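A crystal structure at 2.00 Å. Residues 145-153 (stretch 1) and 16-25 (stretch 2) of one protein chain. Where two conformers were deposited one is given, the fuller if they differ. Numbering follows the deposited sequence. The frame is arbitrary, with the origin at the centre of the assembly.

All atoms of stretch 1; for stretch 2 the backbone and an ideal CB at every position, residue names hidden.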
ATOM      1  N   TYR A 145      16.167  -7.613   8.507  1.00 23.54           N
ATOM      2  CA  TYR A 145      15.887  -7.743   7.077  1.00 24.96           C
ATOM      3  C   TYR A 145      16.224  -6.456   6.317  1.00 28.83           C
ATOM      4  O   TYR A 145      16.213  -5.360   6.890  1.00 35.91           O
ATOM      5  CB  TYR A 145      14.394  -8.069   6.859  1.00 21.49           C
ATOM      6  CG  TYR A 145      13.948  -9.334   7.551  1.00 26.27           C
ATOM      7  CD1 TYR A 145      13.502  -9.308   8.879  1.00 24.71           C
ATOM      8  CD2 TYR A 145      13.982 -10.559   6.888  1.00 23.95           C
ATOM      9  CE1 TYR A 145      13.089 -10.460   9.512  1.00 25.47           C
ATOM     10  CE2 TYR A 145      13.581 -11.722   7.516  1.00 27.51           C
ATOM     11  CZ  TYR A 145      13.135 -11.667   8.831  1.00 28.26           C
ATOM     12  OH  TYR A 145      12.756 -12.820   9.471  1.00 31.11           O
ATOM     13  N   ILE A 146      16.529  -6.595   5.032  1.00 25.84           N
ATOM     14  CA  ILE A 146      16.574  -5.448   4.138  1.00 23.52           C
ATOM     15  C   ILE A 146      15.347  -5.485   3.232  1.00 28.08           C
ATOM     16  O   ILE A 146      15.148  -6.439   2.468  1.00 26.36           O
ATOM     17  CB  ILE A 146      17.834  -5.456   3.275  1.00 26.09           C
ATOM     18  CG1 ILE A 146      19.085  -5.489   4.182  1.00 28.51           C
ATOM     19  CG2 ILE A 146      17.843  -4.266   2.306  1.00 25.65           C
ATOM     20  CD1 ILE A 146      19.052  -4.451   5.246  1.00 31.43           C
ATOM     21  N   PHE A 147      14.524  -4.442   3.321  1.00 20.51           N
ATOM     22  CA  PHE A 147      13.400  -4.290   2.422  1.00 23.50           C
ATOM     23  C   PHE A 147      13.764  -3.304   1.326  1.00 23.18           C
ATOM     24  O   PHE A 147      14.204  -2.194   1.589  1.00 26.03           O
ATOM     25  CB  PHE A 147      12.198  -3.764   3.187  1.00 24.80           C
ATOM     26  CG  PHE A 147      11.410  -4.820   3.907  1.00 28.33           C
ATOM     27  CD1 PHE A 147      11.949  -5.489   5.002  1.00 29.82           C
ATOM     28  CD2 PHE A 147      10.113  -5.134   3.497  1.00 26.91           C
ATOM     29  CE1 PHE A 147      11.215  -6.469   5.678  1.00 29.09           C
ATOM     30  CE2 PHE A 147       9.373  -6.096   4.156  1.00 30.78           C
ATOM     31  CZ  PHE A 147       9.921  -6.769   5.258  1.00 30.16           C
ATOM     32  N   ARG A 148      13.577  -3.712   0.087  1.00 23.69           N
ATOM     33  CA  ARG A 148      13.746  -2.799  -1.025  1.00 23.67           C
ATOM     34  C   ARG A 148      12.381  -2.659  -1.692  1.00 27.35           C
ATOM     35  O   ARG A 148      11.736  -3.654  -2.015  1.00 25.82           O
ATOM     36  CB  ARG A 148      14.777  -3.356  -1.994  1.00 22.81           C
ATOM     37  CG  ARG A 148      15.025  -2.497  -3.200  1.00 22.73           C
ATOM     38  CD  ARG A 148      15.964  -3.218  -4.148  1.00 25.66           C
ATOM     39  NE  ARG A 148      15.882  -2.655  -5.485  1.00 40.24           N
ATOM     40  CZ  ARG A 148      16.885  -2.057  -6.113  1.00 56.32           C
ATOM     41  NH1 ARG A 148      16.701  -1.583  -7.344  1.00 56.85           N
ATOM     42  NH2 ARG A 148      18.071  -1.942  -5.518  1.00 60.44           N
ATOM     43  N   ILE A 149      11.936  -1.420  -1.868  1.00 23.87           N
ATOM     44  CA  ILE A 149      10.614  -1.156  -2.424  1.00 22.63           C
ATOM     45  C   ILE A 149      10.773  -0.263  -3.647  1.00 24.17           C
ATOM     46  O   ILE A 149      11.349   0.818  -3.556  1.00 26.63           O
ATOM     47  CB  ILE A 149       9.656  -0.477  -1.416  1.00 20.45           C
ATOM     48  CG1 ILE A 149       9.519  -1.310  -0.141  1.00 28.66           C
ATOM     49  CG2 ILE A 149       8.248  -0.270  -2.080  1.00 18.73           C
ATOM     50  CD1 ILE A 149      10.469  -0.905   0.986  1.00 32.84           C
ATOM     51  N   GLU A 150      10.285  -0.745  -4.787  1.00 18.11           N
ATOM     52  CA  GLU A 150      10.409  -0.043  -6.043  1.00 16.47           C
ATOM     53  C   GLU A 150       9.022   0.228  -6.612  1.00 24.47           C
ATOM     54  O   GLU A 150       8.194  -0.680  -6.742  1.00 23.39           O
ATOM     55  CB  GLU A 150      11.240  -0.860  -7.046  1.00 20.42           C
ATOM     56  CG  GLU A 150      11.202  -0.294  -8.482  1.00 25.33           C
ATOM     57  CD  GLU A 150      12.231  -0.926  -9.446  1.00 40.95           C
ATOM     58  OE1 GLU A 150      12.901  -1.914  -9.073  1.00 36.95           O
ATOM     59  OE2 GLU A 150      12.376  -0.419 -10.590  1.00 44.01           O
ATOM     60  N   ASN A 151       8.768   1.497  -6.910  1.00 23.65           N
ATOM     61  CA  ASN A 151       7.567   1.910  -7.620  1.00 27.02           C
ATOM     62  C   ASN A 151       7.813   1.780  -9.123  1.00 22.43           C
ATOM     63  O   ASN A 151       8.687   2.453  -9.688  1.00 23.80           O
ATOM     64  CB  ASN A 151       7.188   3.353  -7.252  1.00 20.68           C
ATOM     65  CG  ASN A 151       6.010   3.858  -8.044  1.00 26.16           C
ATOM     66  OD1 ASN A 151       4.900   3.310  -7.957  1.00 26.63           O
ATOM     67  ND2 ASN A 151       6.242   4.897  -8.847  1.00 24.49           N
ATOM     68  N   ILE A 152       7.064   0.901  -9.781  1.00 22.14           N
ATOM     69  CA  ILE A 152       7.314   0.621 -11.201  1.00 19.34           C
ATOM     70  C   ILE A 152       6.814   1.727 -12.158  1.00 29.52           C
ATOM     71  O   ILE A 152       7.546   2.156 -13.060  1.00 28.68           O
ATOM     72  CB  ILE A 152       6.746  -0.769 -11.625  1.00 28.11           C
ATOM     73  CG1 ILE A 152       7.314  -1.874 -10.724  1.00 31.70           C
ATOM     74  CG2 ILE A 152       7.050  -1.074 -13.091  1.00 31.70           C
ATOM     75  CD1 ILE A 152       8.820  -2.061 -10.861  1.00 28.05           C
ATOM     76  N   GLU A 153       5.581   2.190 -11.968  1.00 26.11           N
ATOM     77  CA  GLU A 153       5.003   3.184 -12.886  1.00 28.76           C
ATOM     78  C   GLU A 153       4.877   4.576 -12.276  1.00 25.82           C
ATOM     79  O   GLU A 153       4.697   4.727 -11.059  1.00 26.45           O
ATOM     80  CB  GLU A 153       3.604   2.767 -13.364  1.00 31.54           C
ATOM     81  CG  GLU A 153       3.526   1.473 -14.149  1.00 42.87           C
ATOM     82  CD  GLU A 153       2.091   1.175 -14.606  1.00 54.21           C
ATOM     83  OE1 GLU A 153       1.246   2.116 -14.642  1.00 45.05           O
ATOM     84  OE2 GLU A 153       1.814  -0.003 -14.931  1.00 63.84           O
ATOM     85  N   UNK A  16       8.535   6.715 -12.092  1.00 23.36           N
ATOM     86  CA  UNK A  16       8.816   5.321 -12.476  1.00 24.74           C
ATOM     87  C   UNK A  16      10.196   4.909 -11.989  1.00 30.45           C
ATOM     88  O   UNK A  16      11.135   5.700 -12.061  1.00 31.50           O
ATOM     89  CB  UNK A  16       8.718   5.143 -13.992  1.00 24.74           C
ATOM     90  N   UNK A  17      10.326   3.688 -11.462  1.00 31.21           N
ATOM     91  CA  UNK A  17      11.632   3.194 -11.039  1.00 29.57           C
ATOM     92  C   UNK A  17      12.190   3.781  -9.750  1.00 33.71           C
ATOM     93  O   UNK A  17      13.353   3.548  -9.403  1.00 33.60           O
ATOM     94  CB  UNK A  17      12.640   3.453 -12.161  1.00 29.57           C
ATOM     95  N   UNK A  18      11.366   4.534  -9.021  0.71 28.55           N
ATOM     96  CA  UNK A  18      11.801   5.060  -7.734  0.71 28.34           C
ATOM     97  C   UNK A  18      12.005   3.895  -6.763  0.71 30.49           C
ATOM     98  O   UNK A  18      11.107   3.065  -6.576  0.71 26.53           O
ATOM     99  CB  UNK A  18      10.786   6.062  -7.181  0.71 28.34           C
ATOM    100  N   UNK A  19      13.192   3.842  -6.154  1.00 27.94           N
ATOM    101  CA  UNK A  19      13.557   2.769  -5.222  1.00 27.33           C
ATOM    102  C   UNK A  19      13.900   3.331  -3.842  1.00 35.07           C
ATOM    103  O   UNK A  19      14.567   4.359  -3.749  1.00 32.86           O
ATOM    104  CB  UNK A  19      14.740   1.968  -5.769  1.00 27.33           C
ATOM    105  N   UNK A  20      13.423   2.662  -2.786  1.00 28.85           N
ATOM    106  CA  UNK A  20      13.853   2.941  -1.431  1.00 30.61           C
ATOM    107  C   UNK A  20      14.251   1.640  -0.738  1.00 33.92           C
ATOM    108  O   UNK A  20      13.603   0.614  -0.905  1.00 27.10           O
ATOM    109  CB  UNK A  20      12.749   3.658  -0.650  1.00 30.61           C
ATOM    110  N   UNK A  21      15.333   1.683   0.034  1.00 35.72           N
ATOM    111  CA  UNK A  21      15.842   0.491   0.699  1.00 38.39           C
ATOM    112  C   UNK A  21      16.049   0.790   2.187  1.00 38.93           C
ATOM    113  O   UNK A  21      16.730   1.748   2.534  1.00 42.53           O
ATOM    114  CB  UNK A  21      17.146   0.022   0.051  1.00 38.39           C
ATOM    115  N   UNK A  22      15.438   0.010   3.070  1.00 30.48           N
ATOM    116  CA  UNK A  22      15.705   0.191   4.497  1.00 39.40           C
ATOM    117  C   UNK A  22      15.870  -1.114   5.269  1.00 36.45           C
ATOM    118  O   UNK A  22      15.264  -2.133   4.928  1.00 36.24           O
ATOM    119  CB  UNK A  22      14.572   1.003   5.127  1.00 39.40           C
ATOM    120  N   UNK A  23      16.716  -1.079   6.294  1.00 25.69           N
ATOM    121  CA  UNK A  23      16.849  -2.206   7.191  1.00 29.49           C
ATOM    122  C   UNK A  23      15.661  -2.198   8.136  1.00 29.81           C
ATOM    123  O   UNK A  23      15.214  -1.158   8.601  1.00 31.96           O
ATOM    124  CB  UNK A  23      18.172  -2.157   7.958  1.00 29.49           C
ATOM    125  N   UNK A  24      15.160  -3.385   8.411  1.00 27.59           N
ATOM    126  CA  UNK A  24      13.945  -3.538   9.140  1.00 26.64           C
ATOM    127  C   UNK A  24      14.158  -4.622  10.177  1.00 31.17           C
ATOM    128  O   UNK A  24      14.603  -5.728   9.849  1.00 35.19           O
ATOM    129  CB  UNK A  24      12.775  -3.863   8.209  1.00 26.64           C
ATOM    130  N   UNK A  25      13.818  -4.309  11.422  1.00 33.69           N
ATOM    131  CA  UNK A  25      13.972  -5.257  12.505  1.00 34.55           C
ATOM    132  C   UNK A  25      12.624  -5.805  12.927  1.00 33.68           C
ATOM    133  O   UNK A  25      11.750  -5.060  13.343  1.00 39.41           O
ATOM    134  CB  UNK A  25      14.681  -4.606  13.694  1.00 34.55           C
TER

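The two strands run antiparallel, and their backbone hydrogen bonds set the register; alternate positions of the second strand share a face with alternate residues of the first.

Position 16 lies before the strand, its CB 3.3 Å from Ile152 O. Close to a carbonyl, a small side chain fits easily. It is Ala16, with its CB against that oxygen.

Position 17 has phi 74° and psi 10°, a conformation that favours glycine, and its CB would point away from stretch 1. Gly17 is found. Its N makes a weak hydrogen bond to Asn151 O (2.7 Å), and water 1 links Gly17 O to Glu150 OE2.

Position 18 points to the face of Asn151, whose CB is 4.5 Å from the ideal CB. Small or polar residues would suit. In Ser18 (chi1 p), OG lies 3.3 Å from Asn151 CB and is hydrogen-bonded elsewhere in the structure, while Asn151 N donates to Ser18 O (2.8 Å).

Position 19 shares a face with Arg148 and Glu150. Arg148 NH1 lies 4.4 Å from the ideal CB, so an acid could answer the charge, or an apolar group could pack on the flat guanidinium. Val19 takes the second course: its CG1 sits over one guanidinium face, 3.7 Å from Arg148 CZ, and its CG2 is 3.9 Å from Glu150 CB.

Position 20 shares the face of Ile149, and beta-branched or other apolar residues would suit. In Val20 the side chain comes no nearer than 4.3 Å, from CB to Ile149 O; the close contact is the backbone's, two nearly straight hydrogen bonds with Ile149.

Position 21 pairs with Arg148 and has Ile146 CG2 4.9 Å from its ideal CB. An acid with some aliphatic length would use both; other chains are possible. Glu21 does so: CG lies 3.6 Å from Ile146 CG2, and OE1 forms a long salt bridge with Arg148 NH2 (3.8 Å), near the guanidinium plane.

Position 22 pairs with Phe147 through two backbone hydrogen bonds, which ask nothing of the side chain. Many residues would serve; Lys22 is poorly ordered.

Position 23 has Ile146 CD1 3.7 Å from its ideal CB, so any chain with a methylene there could pack. Glu23 offers its CB, 3.7 Å from Ile146 CD1.

Position 24 has Phe147 CD1 3.7 Å from its ideal CB, inviting a compact apolar residue. Val24 answers, its CG2 3.5 Å from Phe147 CD1, while its N and O both bond to Tyr145.

Position 25 points away, unconstrained here; it is Lys25.

Stretch 2 16-25: AGSVVEKEVK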
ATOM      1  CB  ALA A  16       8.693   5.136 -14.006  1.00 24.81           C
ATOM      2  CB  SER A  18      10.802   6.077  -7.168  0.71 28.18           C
ATOM      3  OG  SER A  18       9.664   5.453  -6.597  0.71 28.96           O
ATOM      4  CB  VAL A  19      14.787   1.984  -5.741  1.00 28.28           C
ATOM      5  CG1 VAL A  19      15.285   0.930  -4.690  1.00 27.49           C
ATOM      6  CG2 VAL A  19      14.464   1.321  -7.067  1.00 28.59           C
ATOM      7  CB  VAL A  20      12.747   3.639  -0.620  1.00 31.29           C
ATOM      8  CG1 VAL A  20      13.222   3.875   0.803  1.00 38.18           C
ATOM      9  CG2 VAL A  20      12.392   4.946  -1.273  1.00 37.04           C
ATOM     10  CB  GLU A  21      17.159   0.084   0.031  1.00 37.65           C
ATOM     11  CG  GLU A  21      17.662  -1.295   0.333  1.00 46.23           C
ATOM     12  CD  GLU A  21      18.825  -1.689  -0.573  1.00 55.08           C
ATOM     13  OE1 GLU A  21      18.606  -1.842  -1.797  1.00 59.00           O
ATOM     14  OE2 GLU A  21      19.955  -1.857  -0.063  1.00 54.76           O
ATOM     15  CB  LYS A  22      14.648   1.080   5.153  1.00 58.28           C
ATOM     16  CG  LYS A  22      14.788   2.538   4.749  1.00 76.04           C
ATOM     17  CD  LYS A  22      13.577   3.369   5.135  1.00 86.51           C
ATOM     18  CE  LYS A  22      13.617   4.728   4.441  1.00 90.49           C
ATOM     19  NZ  LYS A  22      12.470   5.603   4.820  1.00 92.89           N
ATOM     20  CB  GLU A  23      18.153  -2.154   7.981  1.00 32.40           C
ATOM     21  CG  GLU A  23      18.295  -3.311   8.952  1.00 43.79           C
ATOM     22  CD  GLU A  23      19.642  -3.319   9.667  1.00 56.62           C
ATOM     23  OE1 GLU A  23      20.649  -2.859   9.069  1.00 53.96           O
ATOM     24  OE2 GLU A  23      19.688  -3.784  10.830  1.00 58.89           O
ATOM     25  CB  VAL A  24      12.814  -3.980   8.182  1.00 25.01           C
ATOM     26  CG1 VAL A  24      11.642  -4.535   8.978  1.00 22.46           C
ATOM     27  CG2 VAL A  24      12.414  -2.818   7.281  1.00 27.19           C
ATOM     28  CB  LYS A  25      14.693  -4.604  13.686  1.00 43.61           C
ATOM     29  CG  LYS A  25      15.040  -5.571  14.819  1.00 57.12           C
ATOM     30  CD  LYS A  25      16.050  -4.954  15.785  1.00 67.24           C
ATOM     31  CE  LYS A  25      16.416  -5.901  16.921  1.00 73.75           C
ATOM     32  NZ  LYS A  25      17.420  -5.287  17.856  1.00 77.82           N
TER
HETATM   33  O   HOH W   1      14.726   1.654 -10.874  1.00 46.13           O
HETATM   34  O   HOH W   2       9.910   3.314  -3.867  1.00 34.91           O
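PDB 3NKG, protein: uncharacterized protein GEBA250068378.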